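Local coordinates for protein putative 4-amino-4-deoxychorismate lyase (Thermus thermophilus, PDB 2ZGI) that binds pyridoxal 5'-phosphate as a class-IV aminotransferase-fold enzyme and probably acts as a lyase, perhaps on 4-amino-4-deoxychorismate, at residues L137-G148 and V158-L166; K187-L195 and L233-P241. One frame throughout, in Å; residues are numbered along the deposited sequence.

Contact 1. Residues L137-G148 and V158-L166; sequences LEEARKEGAFEG and VDGSRTSPL. With PLP (pyridoxal-5'-phosphate), chain P.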
ATOM      1  N   LEU D 137      10.315  -5.269 -15.932  1.00 25.45           N
ATOM      2  CA  LEU D 137      11.490  -5.268 -16.810  1.00 24.92           C
ATOM      3  C   LEU D 137      11.523  -3.992 -17.670  1.00 25.19           C
ATOM      4  O   LEU D 137      12.594  -3.421 -17.890  1.00 24.31           O
ATOM      5  CB  LEU D 137      11.523  -6.514 -17.710  1.00 26.14           C
ATOM      6  CG  LEU D 137      12.689  -6.600 -18.723  1.00 24.09           C
ATOM      7  CD1 LEU D 137      14.065  -6.637 -18.022  1.00 27.12           C
ATOM      8  CD2 LEU D 137      12.532  -7.799 -19.659  1.00 26.90           C
ATOM      9  N   GLU D 138      10.361  -3.556 -18.149  1.00 26.12           N
ATOM     10  CA  GLU D 138      10.286  -2.311 -18.945  1.00 27.73           C
ATOM     11  C   GLU D 138      10.813  -1.105 -18.153  1.00 27.40           C
ATOM     12  O   GLU D 138      11.617  -0.329 -18.659  1.00 26.70           O
ATOM     13  CB  GLU D 138       8.887  -2.061 -19.512  1.00 27.75           C
ATOM     14  CG  GLU D 138       8.525  -2.993 -20.690  1.00 32.92           C
ATOM     15  CD  GLU D 138       7.022  -3.063 -21.033  1.00 38.93           C
ATOM     16  OE1 GLU D 138       6.242  -2.188 -20.575  1.00 44.08           O
ATOM     17  OE2 GLU D 138       6.631  -4.001 -21.779  1.00 40.20           O
ATOM     18  N   GLU D 139      10.396  -0.989 -16.896  1.00 27.02           N
ATOM     19  CA  GLU D 139      10.943   0.030 -16.016  1.00 27.19           C
ATOM     20  C   GLU D 139      12.457  -0.079 -15.817  1.00 27.54           C
ATOM     21  O   GLU D 139      13.190   0.935 -15.922  1.00 27.01           O
ATOM     22  CB  GLU D 139      10.193   0.058 -14.672  1.00 27.64           C
ATOM     23  CG  GLU D 139      10.608   1.257 -13.791  1.00 27.76           C
ATOM     24  CD  GLU D 139      10.022   1.190 -12.399  1.00 26.72           C
ATOM     25  OE1 GLU D 139       8.801   0.990 -12.307  1.00 26.99           O
ATOM     26  OE2 GLU D 139      10.789   1.321 -11.408  1.00 28.98           O
ATOM     27  N   ALA D 140      12.953  -1.288 -15.560  1.00 26.80           N
ATOM     28  CA  ALA D 140      14.372  -1.482 -15.368  1.00 27.42           C
ATOM     29  C   ALA D 140      15.191  -1.011 -16.578  1.00 28.59           C
ATOM     30  O   ALA D 140      16.210  -0.296 -16.445  1.00 27.78           O
ATOM     31  CB  ALA D 140      14.679  -2.946 -15.044  1.00 27.28           C
ATOM     32  N   ARG D 141      14.751  -1.436 -17.757  1.00 29.12           N
ATOM     33  CA  ARG D 141      15.457  -1.124 -18.990  1.00 30.60           C
ATOM     34  C   ARG D 141      15.399   0.378 -19.294  1.00 30.90           C
ATOM     35  O   ARG D 141      16.389   0.950 -19.731  1.00 31.22           O
ATOM     36  CB  ARG D 141      14.903  -1.970 -20.153  1.00 30.27           C
ATOM     37  CG  ARG D 141      15.359  -3.428 -20.080  1.00 30.72           C
ATOM     38  CD  ARG D 141      15.016  -4.206 -21.349  1.00 28.99           C
ATOM     39  NE  ARG D 141      15.487  -5.589 -21.271  1.00 29.86           N
ATOM     40  CZ  ARG D 141      15.269  -6.504 -22.214  1.00 32.17           C
ATOM     41  NH1 ARG D 141      14.574  -6.177 -23.308  1.00 33.08           N
ATOM     42  NH2 ARG D 141      15.734  -7.741 -22.064  1.00 30.92           N
ATOM     43  N   LYS D 142      14.249   1.006 -19.068  1.00 31.82           N
ATOM     44  CA  LYS D 142      14.168   2.474 -19.162  1.00 33.77           C
ATOM     45  C   LYS D 142      15.273   3.154 -18.327  1.00 34.14           C
ATOM     46  O   LYS D 142      15.896   4.116 -18.788  1.00 33.98           O
ATOM     47  CB  LYS D 142      12.793   2.993 -18.761  1.00 34.02           C
ATOM     48  CG  LYS D 142      12.598   4.470 -19.073  1.00 36.77           C
ATOM     49  CD  LYS D 142      11.158   4.895 -18.846  1.00 41.77           C
ATOM     50  CE  LYS D 142      10.989   6.409 -19.048  1.00 44.20           C
ATOM     51  NZ  LYS D 142       9.533   6.781 -19.119  1.00 46.53           N
ATOM     52  N   GLU D 143      15.528   2.617 -17.129  1.00 34.14           N
ATOM     53  CA  GLU D 143      16.552   3.129 -16.205  1.00 34.95           C
ATOM     54  C   GLU D 143      17.934   2.585 -16.458  1.00 34.17           C
ATOM     55  O   GLU D 143      18.807   2.694 -15.596  1.00 34.88           O
ATOM     56  CB  GLU D 143      16.189   2.770 -14.759  1.00 35.59           C
ATOM     57  CG  GLU D 143      15.655   3.929 -13.952  1.00 39.83           C
ATOM     58  CD  GLU D 143      14.336   4.385 -14.454  1.00 44.00           C
ATOM     59  OE1 GLU D 143      14.198   5.588 -14.831  1.00 44.33           O
ATOM     60  OE2 GLU D 143      13.445   3.510 -14.496  1.00 44.95           O
ATOM     61  N   GLY D 144      18.135   1.955 -17.607  1.00 33.18           N
ATOM     62  CA  GLY D 144      19.445   1.453 -17.975  1.00 31.81           C
ATOM     63  C   GLY D 144      19.914   0.226 -17.213  1.00 31.32           C
ATOM     64  O   GLY D 144      21.108  -0.076 -17.234  1.00 31.57           O
ATOM     65  N   ALA D 145      18.985  -0.470 -16.535  1.00 29.81           N
ATOM     66  CA  ALA D 145      19.289  -1.681 -15.743  1.00 28.30           C
ATOM     67  C   ALA D 145      18.959  -2.986 -16.466  1.00 27.61           C
ATOM     68  O   ALA D 145      18.139  -2.990 -17.376  1.00 27.25           O
ATOM     69  CB  ALA D 145      18.542  -1.643 -14.410  1.00 27.72           C
ATOM     70  N   PHE D 146      19.576  -4.083 -16.020  1.00 27.53           N
ATOM     71  CA  PHE D 146      19.361  -5.409 -16.611  1.00 28.28           C
ATOM     72  C   PHE D 146      18.058  -6.068 -16.159  1.00 27.55           C
ATOM     73  O   PHE D 146      17.338  -6.683 -16.958  1.00 27.34           O
ATOM     74  CB  PHE D 146      20.560  -6.345 -16.346  1.00 27.79           C
ATOM     75  CG  PHE D 146      20.351  -7.748 -16.864  1.00 30.80           C
ATOM     76  CD1 PHE D 146      20.553  -8.045 -18.219  1.00 32.64           C
ATOM     77  CD2 PHE D 146      19.905  -8.763 -16.013  1.00 29.99           C
ATOM     78  CE1 PHE D 146      20.343  -9.346 -18.702  1.00 31.62           C
ATOM     79  CE2 PHE D 146      19.684 -10.068 -16.497  1.00 31.81           C
ATOM     80  CZ  PHE D 146      19.902 -10.353 -17.828  1.00 30.60           C
ATOM     81  N   GLU D 147      17.748  -5.954 -14.873  1.00 26.70           N
ATOM     82  CA  GLU D 147      16.594  -6.672 -14.346  1.00 26.10           C
ATOM     83  C   GLU D 147      15.814  -5.775 -13.424  1.00 25.32           C
ATOM     84  O   GLU D 147      16.402  -4.940 -12.716  1.00 25.09           O
ATOM     85  CB  GLU D 147      17.039  -7.930 -13.583  1.00 26.75           C
ATOM     86  CG  GLU D 147      15.893  -8.775 -12.887  1.00 25.67           C
ATOM     87  CD  GLU D 147      14.958  -9.406 -13.910  1.00 28.70           C
ATOM     88  OE1 GLU D 147      14.987 -10.659 -14.073  1.00 31.28           O
ATOM     89  OE2 GLU D 147      14.220  -8.662 -14.579  1.00 24.34           O
ATOM     90  N   GLY D 148      14.497  -5.957 -13.420  1.00 24.57           N
ATOM     91  CA  GLY D 148      13.626  -5.251 -12.484  1.00 24.29           C
ATOM     92  C   GLY D 148      13.184  -6.201 -11.402  1.00 25.40           C
ATOM     93  O   GLY D 148      12.853  -7.371 -11.694  1.00 24.93           O
ATOM     94  N   VAL D 158      10.761  -9.785  -3.600  1.00 25.53           N
ATOM     95  CA  VAL D 158      10.575 -11.243  -3.768  1.00 24.62           C
ATOM     96  C   VAL D 158      10.882 -11.902  -5.135  1.00 25.81           C
ATOM     97  O   VAL D 158      10.796 -13.140  -5.262  1.00 25.88           O
ATOM     98  CB  VAL D 158       9.143 -11.662  -3.329  1.00 25.48           C
ATOM     99  CG1 VAL D 158       8.881 -11.242  -1.865  1.00 24.69           C
ATOM    100  CG2 VAL D 158       8.093 -11.087  -4.265  1.00 22.70           C
ATOM    101  N   ASP D 159      11.164 -11.116  -6.169  1.00 24.60           N
ATOM    102  CA  ASP D 159      11.437 -11.738  -7.465  1.00 24.39           C
ATOM    103  C   ASP D 159      12.083 -10.737  -8.397  1.00 24.37           C
ATOM    104  O   ASP D 159      12.044  -9.493  -8.158  1.00 23.06           O
ATOM    105  CB  ASP D 159      10.146 -12.322  -8.086  1.00 24.74           C
ATOM    106  CG  ASP D 159      10.326 -13.750  -8.657  1.00 25.07           C
ATOM    107  OD1 ASP D 159      11.445 -14.091  -9.101  1.00 25.92           O
ATOM    108  OD2 ASP D 159       9.325 -14.531  -8.678  1.00 26.96           O
ATOM    109  N   GLY D 160      12.728 -11.284  -9.426  1.00 24.54           N
ATOM    110  CA  GLY D 160      13.094 -10.519 -10.619  1.00 25.56           C
ATOM    111  C   GLY D 160      12.039 -10.769 -11.683  1.00 26.22           C
ATOM    112  O   GLY D 160      11.231 -11.682 -11.536  1.00 27.43           O
ATOM    113  N   SER D 161      12.024  -9.986 -12.758  1.00 26.02           N
ATOM    114  CA  SER D 161      11.036 -10.226 -13.832  1.00 27.32           C
ATOM    115  C   SER D 161      11.196 -11.613 -14.525  1.00 27.50           C
ATOM    116  O   SER D 161      10.200 -12.242 -14.902  1.00 27.69           O
ATOM    117  CB  SER D 161      11.074  -9.099 -14.879  1.00 27.00           C
ATOM    118  OG  SER D 161      12.114  -9.343 -15.819  1.00 27.76           O
ATOM    119  N   ARG D 162      12.437 -12.084 -14.672  1.00 27.62           N
ATOM    120  CA  ARG D 162      12.682 -13.411 -15.250  1.00 28.24           C
ATOM    121  C   ARG D 162      13.856 -14.136 -14.618  1.00 28.65           C
ATOM    122  O   ARG D 162      14.291 -15.182 -15.113  1.00 28.57           O
ATOM    123  CB  ARG D 162      12.835 -13.345 -16.771  1.00 28.70           C
ATOM    124  CG  ARG D 162      13.517 -12.101 -17.290  1.00 30.68           C
ATOM    125  CD  ARG D 162      15.040 -12.177 -17.186  1.00 34.01           C
ATOM    126  NE  ARG D 162      15.666 -11.461 -18.313  1.00 36.86           N
ATOM    127  CZ  ARG D 162      16.152 -10.216 -18.261  1.00 36.56           C
ATOM    128  NH1 ARG D 162      16.114  -9.497 -17.129  1.00 29.63           N
ATOM    129  NH2 ARG D 162      16.671  -9.684 -19.361  1.00 33.35           N
ATOM    130  N   THR D 163      14.369 -13.576 -13.519  1.00 27.93           N
ATOM    131  CA  THR D 163      15.439 -14.208 -12.761  1.00 28.50           C
ATOM    132  C   THR D 163      15.075 -14.226 -11.274  1.00 28.70           C
ATOM    133  O   THR D 163      14.199 -13.482 -10.835  1.00 28.25           O
ATOM    134  CB  THR D 163      16.803 -13.499 -12.957  1.00 27.85           C
ATOM    135  OG1 THR D 163      16.688 -12.125 -12.545  1.00 29.04           O
ATOM    136  CG2 THR D 163      17.278 -13.596 -14.441  1.00 26.59           C
ATOM    137  N   SER D 164      15.756 -15.079 -10.526  1.00 29.21           N
ATOM    138  CA  SER D 164      15.492 -15.286  -9.103  1.00 29.44           C
ATOM    139  C   SER D 164      16.618 -14.601  -8.318  1.00 30.41           C
ATOM    140  O   SER D 164      17.793 -14.904  -8.529  1.00 30.36           O
ATOM    141  CB  SER D 164      15.508 -16.775  -8.775  1.00 29.12           C
ATOM    142  OG  SER D 164      14.539 -17.492  -9.514  1.00 30.02           O
ATOM    143  N   PRO D 165      16.271 -13.665  -7.423  1.00 30.57           N
ATOM    144  CA  PRO D 165      17.366 -12.966  -6.761  1.00 31.20           C
ATOM    145  C   PRO D 165      17.945 -13.727  -5.550  1.00 31.89           C
ATOM    146  O   PRO D 165      17.206 -14.403  -4.808  1.00 31.18           O
ATOM    147  CB  PRO D 165      16.737 -11.625  -6.367  1.00 30.86           C
ATOM    148  CG  PRO D 165      15.305 -11.917  -6.234  1.00 31.76           C
ATOM    149  CD  PRO D 165      14.968 -13.014  -7.196  1.00 30.94           C
ATOM    150  N   LEU D 166      19.262 -13.635  -5.398  1.00 33.03           N
ATOM    151  CA  LEU D 166      19.971 -14.215  -4.254  1.00 34.11           C
ATOM    152  C   LEU D 166      20.833 -13.145  -3.608  1.00 35.00           C
ATOM    153  O   LEU D 166      21.306 -12.230  -4.282  1.00 34.95           O
ATOM    154  CB  LEU D 166      20.897 -15.351  -4.697  1.00 34.53           C
ATOM    155  CG  LEU D 166      20.349 -16.657  -5.283  1.00 35.67           C
ATOM    156  CD1 LEU D 166      20.165 -16.577  -6.791  1.00 36.85           C
ATOM    157  CD2 LEU D 166      21.359 -17.740  -4.995  1.00 39.21           C
TER
HETATM  158  N1  PLP P 248      11.448 -15.317 -11.756  1.00 23.95           N
HETATM  159  C2  PLP P 248      10.389 -15.315 -12.591  1.00 26.20           C
HETATM  160  C2A PLP P 248       9.285 -14.321 -12.370  1.00 23.33           C
HETATM  161  C3  PLP P 248      10.333 -16.217 -13.659  1.00 24.02           C
HETATM  162  O3  PLP P 248       9.242 -16.178 -14.476  1.00 25.60           O
HETATM  163  C4  PLP P 248      11.372 -17.142 -13.821  1.00 25.07           C
HETATM  164  C4A PLP P 248      11.376 -18.187 -14.916  1.00 24.21           C
HETATM  165  C5  PLP P 248      12.436 -17.140 -12.923  1.00 23.38           C
HETATM  166  C6  PLP P 248      12.434 -16.201 -11.892  1.00 26.52           C
HETATM  167  C5A PLP P 248      13.615 -18.080 -13.053  1.00 26.39           C
HETATM  168  O4P PLP P 248      13.308 -19.463 -12.870  1.00 26.61           O
HETATM  169  P   PLP P 248      14.214 -20.655 -13.437  1.00 26.49           P
HETATM  170  O1P PLP P 248      15.547 -20.582 -12.735  1.00 24.81           O
HETATM  171  O2P PLP P 248      14.408 -20.475 -14.926  1.00 27.97           O
HETATM  172  O3P PLP P 248      13.336 -21.807 -13.073  1.00 24.24           O
HETATM  173  O   HOH W   1      17.331  -6.698 -19.634  1.00 24.91           O
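Gly148 and Gly160 bring their CA atoms within 5.6 Å at the open end of the hairpin of strands 147-151 and 157-160, where Ser161 N donates to Gly148 O at 2.9 Å and the chain of 158-166 turns between two strands. The carboxylate of Glu147 reaches into this turn; CG stands anti to the backbone N (chi1 177°) and the chain then bends at chi2. Its OE1 takes Thr163 OG1 at 2.7 Å on the anti lone pair and Arg162 N on the syn side, well out of the carboxylate plane. OE2 accepts Ser161 OG at 2.5 Å on the syn side, closer to the plane, while its anti lone pair receives Gly148 N. Four donors thus fix the carboxylate's rotation, and a salt bridge from OE2 to Arg162 NH1, 3.3 Å, adds a positive charge that probably favours the ionised acid. Bent at chi2 and chi3, the Arg162 side chain lays its guanidinium almost flat on the Phe146 ring (planes 8° apart), an off-centre cation-pi stack with the centres 4.2 Å apart. NH1 also donates to Phe146 O, with an N-H...O angle of 176° and the acceptor in the guanidinium plane. One water joins Arg162 NH2, Arg141 NE and Phe146 O, bridging the two arginines. Leu137 CB packs against Ser161 OG. Beyond this network, Asp159 OD1 lies 2.9 Å from PLP N1, while Asp159 OD2 accepts from Leu180 N. A buried glutamate therefore organises the turn whose backbone borders the pyridine ring, forming part of the cofactor pocket of this class-IV PLP enzyme.

Contact 2. Residues K187-L195 and L233-P241; sequences KVAEAARGL and LPLIERFLP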
ATOM      1  N   LYS D 187      19.462 -25.133  -7.822  1.00 33.44           N
ATOM      2  CA  LYS D 187      20.712 -25.711  -8.271  1.00 33.74           C
ATOM      3  C   LYS D 187      21.884 -24.898  -7.736  1.00 33.78           C
ATOM      4  O   LYS D 187      22.875 -25.473  -7.299  1.00 33.76           O
ATOM      5  CB  LYS D 187      20.771 -25.799  -9.803  1.00 34.09           C
ATOM      6  CG  LYS D 187      19.671 -26.650 -10.457  1.00 34.50           C
ATOM      7  CD  LYS D 187      19.424 -27.984  -9.759  1.00 36.13           C
ATOM      8  CE  LYS D 187      18.677 -28.925 -10.693  1.00 36.70           C
ATOM      9  NZ  LYS D 187      18.953 -30.337 -10.413  1.00 38.45           N
ATOM     10  N   VAL D 188      21.768 -23.570  -7.759  1.00 34.25           N
ATOM     11  CA  VAL D 188      22.844 -22.723  -7.245  1.00 34.46           C
ATOM     12  C   VAL D 188      23.059 -22.980  -5.739  1.00 35.93           C
ATOM     13  O   VAL D 188      24.204 -23.130  -5.289  1.00 36.61           O
ATOM     14  CB  VAL D 188      22.659 -21.229  -7.576  1.00 34.14           C
ATOM     15  CG1 VAL D 188      23.671 -20.388  -6.820  1.00 32.09           C
ATOM     16  CG2 VAL D 188      22.824 -20.985  -9.085  1.00 30.65           C
ATOM     17  N   ALA D 189      21.960 -23.064  -4.993  1.00 37.17           N
ATOM     18  CA  ALA D 189      21.985 -23.404  -3.573  1.00 38.24           C
ATOM     19  C   ALA D 189      22.755 -24.714  -3.348  1.00 39.31           C
ATOM     20  O   ALA D 189      23.725 -24.761  -2.567  1.00 39.42           O
ATOM     21  CB  ALA D 189      20.558 -23.521  -3.050  1.00 38.36           C
ATOM     22  N   GLU D 190      22.333 -25.744  -4.076  1.00 40.08           N
ATOM     23  CA  GLU D 190      22.934 -27.076  -4.031  1.00 41.93           C
ATOM     24  C   GLU D 190      24.455 -27.029  -4.214  1.00 41.96           C
ATOM     25  O   GLU D 190      25.196 -27.561  -3.396  1.00 42.82           O
ATOM     26  CB  GLU D 190      22.287 -27.965  -5.089  1.00 41.79           C
ATOM     27  CG  GLU D 190      22.422 -29.444  -4.821  1.00 46.85           C
ATOM     28  CD  GLU D 190      22.271 -30.297  -6.068  1.00 50.82           C
ATOM     29  OE1 GLU D 190      22.299 -29.749  -7.199  1.00 52.96           O
ATOM     30  OE2 GLU D 190      22.152 -31.533  -5.910  1.00 53.61           O
ATOM     31  N   ALA D 191      24.907 -26.373  -5.280  1.00 41.92           N
ATOM     32  CA  ALA D 191      26.328 -26.185  -5.552  1.00 42.05           C
ATOM     33  C   ALA D 191      27.073 -25.376  -4.477  1.00 42.60           C
ATOM     34  O   ALA D 191      28.248 -25.647  -4.201  1.00 42.43           O
ATOM     35  CB  ALA D 191      26.506 -25.558  -6.914  1.00 41.73           C
ATOM     36  N   ALA D 192      26.398 -24.400  -3.878  1.00 43.28           N
ATOM     37  CA  ALA D 192      26.993 -23.541  -2.850  1.00 44.24           C
ATOM     38  C   ALA D 192      27.264 -24.306  -1.552  1.00 45.31           C
ATOM     39  O   ALA D 192      28.312 -24.129  -0.931  1.00 45.65           O
ATOM     40  CB  ALA D 192      26.120 -22.334  -2.577  1.00 43.82           C
ATOM     41  N   ARG D 193      26.313 -25.138  -1.143  1.00 46.14           N
ATOM     42  CA  ARG D 193      26.543 -26.075  -0.052  1.00 47.23           C
ATOM     43  C   ARG D 193      27.804 -26.906  -0.334  1.00 47.71           C
ATOM     44  O   ARG D 193      28.746 -26.897   0.461  1.00 47.95           O
ATOM     45  CB  ARG D 193      25.341 -26.990   0.132  1.00 47.29           C
ATOM     46  CG  ARG D 193      24.114 -26.305   0.683  1.00 49.56           C
ATOM     47  CD  ARG D 193      23.028 -27.321   1.013  1.00 53.16           C
ATOM     48  NE  ARG D 193      22.569 -28.064  -0.166  1.00 56.79           N
ATOM     49  CZ  ARG D 193      22.991 -29.282  -0.530  1.00 58.71           C
ATOM     50  NH1 ARG D 193      23.899 -29.931   0.190  1.00 60.36           N
ATOM     51  NH2 ARG D 193      22.504 -29.857  -1.624  1.00 58.37           N
ATOM     52  N   GLY D 194      27.829 -27.588  -1.481  1.00 47.75           N
ATOM     53  CA  GLY D 194      28.981 -28.387  -1.893  1.00 48.35           C
ATOM     54  C   GLY D 194      30.306 -27.636  -1.887  1.00 48.66           C
ATOM     55  O   GLY D 194      31.372 -28.259  -1.880  1.00 49.25           O
ATOM     56  N   LEU D 195      30.236 -26.301  -1.888  1.00 48.23           N
ATOM     57  CA  LEU D 195      31.417 -25.440  -1.802  1.00 48.26           C
ATOM     58  C   LEU D 195      31.807 -25.097  -0.359  1.00 48.17           C
ATOM     59  O   LEU D 195      32.785 -24.380  -0.121  1.00 48.46           O
ATOM     60  CB  LEU D 195      31.179 -24.134  -2.569  1.00 48.35           C
ATOM     61  CG  LEU D 195      31.199 -24.099  -4.095  1.00 48.59           C
ATOM     62  CD1 LEU D 195      31.009 -22.662  -4.533  1.00 48.51           C
ATOM     63  CD2 LEU D 195      32.492 -24.685  -4.673  1.00 48.32           C
ATOM     64  N   LEU D 233      32.920 -16.686  -7.428  1.00 52.51           N
ATOM     65  CA  LEU D 233      33.511 -17.016  -8.723  1.00 51.75           C
ATOM     66  C   LEU D 233      33.312 -18.481  -9.152  1.00 50.47           C
ATOM     67  O   LEU D 233      32.838 -18.723 -10.256  1.00 50.46           O
ATOM     68  CB  LEU D 233      34.986 -16.603  -8.792  1.00 52.00           C
ATOM     69  CG  LEU D 233      35.307 -15.509  -9.813  1.00 53.10           C
ATOM     70  CD1 LEU D 233      34.807 -15.923 -11.225  1.00 53.22           C
ATOM     71  CD2 LEU D 233      34.757 -14.135  -9.381  1.00 53.69           C
ATOM     72  N   PRO D 234      33.681 -19.450  -8.286  1.00 49.53           N
ATOM     73  CA  PRO D 234      33.347 -20.862  -8.489  1.00 48.40           C
ATOM     74  C   PRO D 234      31.911 -21.121  -8.943  1.00 47.18           C
ATOM     75  O   PRO D 234      31.695 -21.899  -9.885  1.00 47.41           O
ATOM     76  CB  PRO D 234      33.556 -21.474  -7.093  1.00 48.53           C
ATOM     77  CG  PRO D 234      34.465 -20.513  -6.353  1.00 48.77           C
ATOM     78  CD  PRO D 234      34.679 -19.299  -7.204  1.00 49.57           C
ATOM     79  N   LEU D 235      30.941 -20.503  -8.267  1.00 45.48           N
ATOM     80  CA  LEU D 235      29.520 -20.711  -8.576  1.00 43.51           C
ATOM     81  C   LEU D 235      29.142 -20.102  -9.915  1.00 41.96           C
ATOM     82  O   LEU D 235      28.394 -20.702 -10.681  1.00 41.46           O
ATOM     83  CB  LEU D 235      28.627 -20.100  -7.493  1.00 43.91           C
ATOM     84  CG  LEU D 235      28.232 -20.911  -6.263  1.00 43.81           C
ATOM     85  CD1 LEU D 235      27.205 -20.113  -5.489  1.00 44.42           C
ATOM     86  CD2 LEU D 235      27.686 -22.261  -6.635  1.00 44.75           C
ATOM     87  N   ILE D 236      29.650 -18.898 -10.174  1.00 40.03           N
ATOM     88  CA  ILE D 236      29.420 -18.221 -11.446  1.00 38.62           C
ATOM     89  C   ILE D 236      29.961 -19.060 -12.622  1.00 38.07           C
ATOM     90  O   ILE D 236      29.263 -19.282 -13.619  1.00 36.74           O
ATOM     91  CB  ILE D 236      29.985 -16.792 -11.395  1.00 38.33           C
ATOM     92  CG1 ILE D 236      29.099 -15.946 -10.461  1.00 37.76           C
ATOM     93  CG2 ILE D 236      30.082 -16.182 -12.809  1.00 37.76           C
ATOM     94  CD1 ILE D 236      29.794 -14.778  -9.842  1.00 37.91           C
ATOM     95  N   GLU D 237      31.189 -19.558 -12.472  1.00 38.25           N
ATOM     96  CA  GLU D 237      31.796 -20.483 -13.439  1.00 38.74           C
ATOM     97  C   GLU D 237      30.908 -21.687 -13.723  1.00 37.80           C
ATOM     98  O   GLU D 237      30.669 -22.017 -14.884  1.00 37.34           O
ATOM     99  CB  GLU D 237      33.160 -20.988 -12.943  1.00 39.13           C
ATOM    100  CG  GLU D 237      34.279 -20.007 -13.158  1.00 43.18           C
ATOM    101  CD  GLU D 237      35.554 -20.433 -12.464  1.00 47.43           C
ATOM    102  OE1 GLU D 237      35.473 -21.149 -11.437  1.00 48.73           O
ATOM    103  OE2 GLU D 237      36.635 -20.035 -12.944  1.00 50.58           O
ATOM    104  N   ARG D 238      30.420 -22.331 -12.661  1.00 37.14           N
ATOM    105  CA  ARG D 238      29.625 -23.554 -12.805  1.00 37.34           C
ATOM    106  C   ARG D 238      28.350 -23.351 -13.620  1.00 36.37           C
ATOM    107  O   ARG D 238      27.936 -24.250 -14.341  1.00 36.03           O
ATOM    108  CB  ARG D 238      29.257 -24.195 -11.451  1.00 37.55           C
ATOM    109  CG  ARG D 238      28.430 -25.496 -11.623  1.00 40.79           C
ATOM    110  CD  ARG D 238      28.011 -26.123 -10.300  1.00 47.25           C
ATOM    111  NE  ARG D 238      27.367 -27.425 -10.504  1.00 52.23           N
ATOM    112  CZ  ARG D 238      28.012 -28.592 -10.528  1.00 54.34           C
ATOM    113  NH1 ARG D 238      29.330 -28.638 -10.357  1.00 54.58           N
ATOM    114  NH2 ARG D 238      27.339 -29.722 -10.728  1.00 56.23           N
ATOM    115  N   PHE D 239      27.749 -22.170 -13.518  1.00 35.67           N
ATOM    116  CA  PHE D 239      26.427 -21.943 -14.123  1.00 34.66           C
ATOM    117  C   PHE D 239      26.433 -21.132 -15.406  1.00 34.28           C
ATOM    118  O   PHE D 239      25.375 -20.894 -16.006  1.00 33.97           O
ATOM    119  CB  PHE D 239      25.461 -21.379 -13.081  1.00 34.39           C
ATOM    120  CG  PHE D 239      25.119 -22.379 -12.014  1.00 34.40           C
ATOM    121  CD1 PHE D 239      24.194 -23.391 -12.266  1.00 34.60           C
ATOM    122  CD2 PHE D 239      25.773 -22.356 -10.781  1.00 34.30           C
ATOM    123  CE1 PHE D 239      23.895 -24.354 -11.288  1.00 34.49           C
ATOM    124  CE2 PHE D 239      25.491 -23.318  -9.805  1.00 33.58           C
ATOM    125  CZ  PHE D 239      24.548 -24.322 -10.063  1.00 33.37           C
ATOM    126  N   LEU D 240      27.629 -20.710 -15.813  1.00 33.11           N
ATOM    127  CA  LEU D 240      27.811 -19.911 -17.013  1.00 33.71           C
ATOM    128  C   LEU D 240      27.378 -20.698 -18.247  1.00 33.42           C
ATOM    129  O   LEU D 240      27.864 -21.798 -18.467  1.00 33.31           O
ATOM    130  CB  LEU D 240      29.268 -19.460 -17.152  1.00 33.65           C
ATOM    131  CG  LEU D 240      29.706 -18.662 -18.385  1.00 35.11           C
ATOM    132  CD1 LEU D 240      29.331 -17.180 -18.214  1.00 35.74           C
ATOM    133  CD2 LEU D 240      31.212 -18.837 -18.603  1.00 36.11           C
ATOM    134  N   PRO D 241      26.463 -20.124 -19.058  1.00 33.82           N
ATOM    135  CA  PRO D 241      25.961 -20.853 -20.226  1.00 33.76           C
ATOM    136  C   PRO D 241      27.107 -21.261 -21.146  1.00 33.97           C
ATOM    137  O   PRO D 241      27.976 -20.433 -21.459  1.00 33.98           O
ATOM    138  CB  PRO D 241      25.065 -19.816 -20.912  1.00 33.34           C
ATOM    139  CG  PRO D 241      24.583 -18.974 -19.795  1.00 33.86           C
ATOM    140  CD  PRO D 241      25.788 -18.825 -18.906  1.00 32.80           C
TER
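With CG2 of Val188 anti to its carbonyl carbon and CG1 anti to its backbone N (chi1 170°), the two methyls engage different partners: CG2 meets Phe239 and CG1 meets Leu235. Phe239 holds CG anti to its carbonyl carbon, beside the backbone N, which presents a ring face to Val188. The CG2 methyl sits 3.7 Å from the ring centroid and 14° off the normal, a CH-pi contact over the face. Arg238 CG lies over the opposite face, and Ala191 CB approaches the ring edge. Further along the ring, Phe239 CE1 touches Lys187 CB at 3.7 Å. Leu235 inserts its branched end between several small groups: CD2 comes within 3.5 Å of Ala191 CB, whereas CD1 meets Val188 CG1 and Ala192 CB. At the other end, Leu195 CD1 packs on Leu235 CG at 3.7 Å and on Pro234 CB. No hydrogen bond crosses the interface, so apolar packing carries it. The N-to-C directions of the helical segments differ by 134°, nearer antiparallel than parallel, with axes 10.2 Å apart at closest approach. Ala189, turned away from the contact, and Ala192, at its flank, rest on Leu175 and Leu173 of strand 172-176; behind helix 233-239, Ile236 packs on Tyr105 of helix 103-107. Lys187 directs its amine to a salt bridge with Glu40, at the start of helix 38-51, and Trp37, just before that helix, touches both Lys187 and Phe239.

In the fold
The two contacts follow one another along the chain and have centres about 21 Å apart, yet they touch where Leu166 CD2 meets Val188 CG1 at 4.0 Å. Strand 164-169, which leaves the turn of contact 1, therefore packs on the helix of contact 2. They stand differently toward PLP. Contact 1 borders the pyridine ring directly, whereas in contact 2 the Lys187 side chain is about 8 Å from the cofactor between nearest atoms. Ile183 and Thr184, at the start of the helix in contact 2, bind PLP, as do Arg44 and Ser218; the Thr163 side chain lies about 8 Å from that of Thr184.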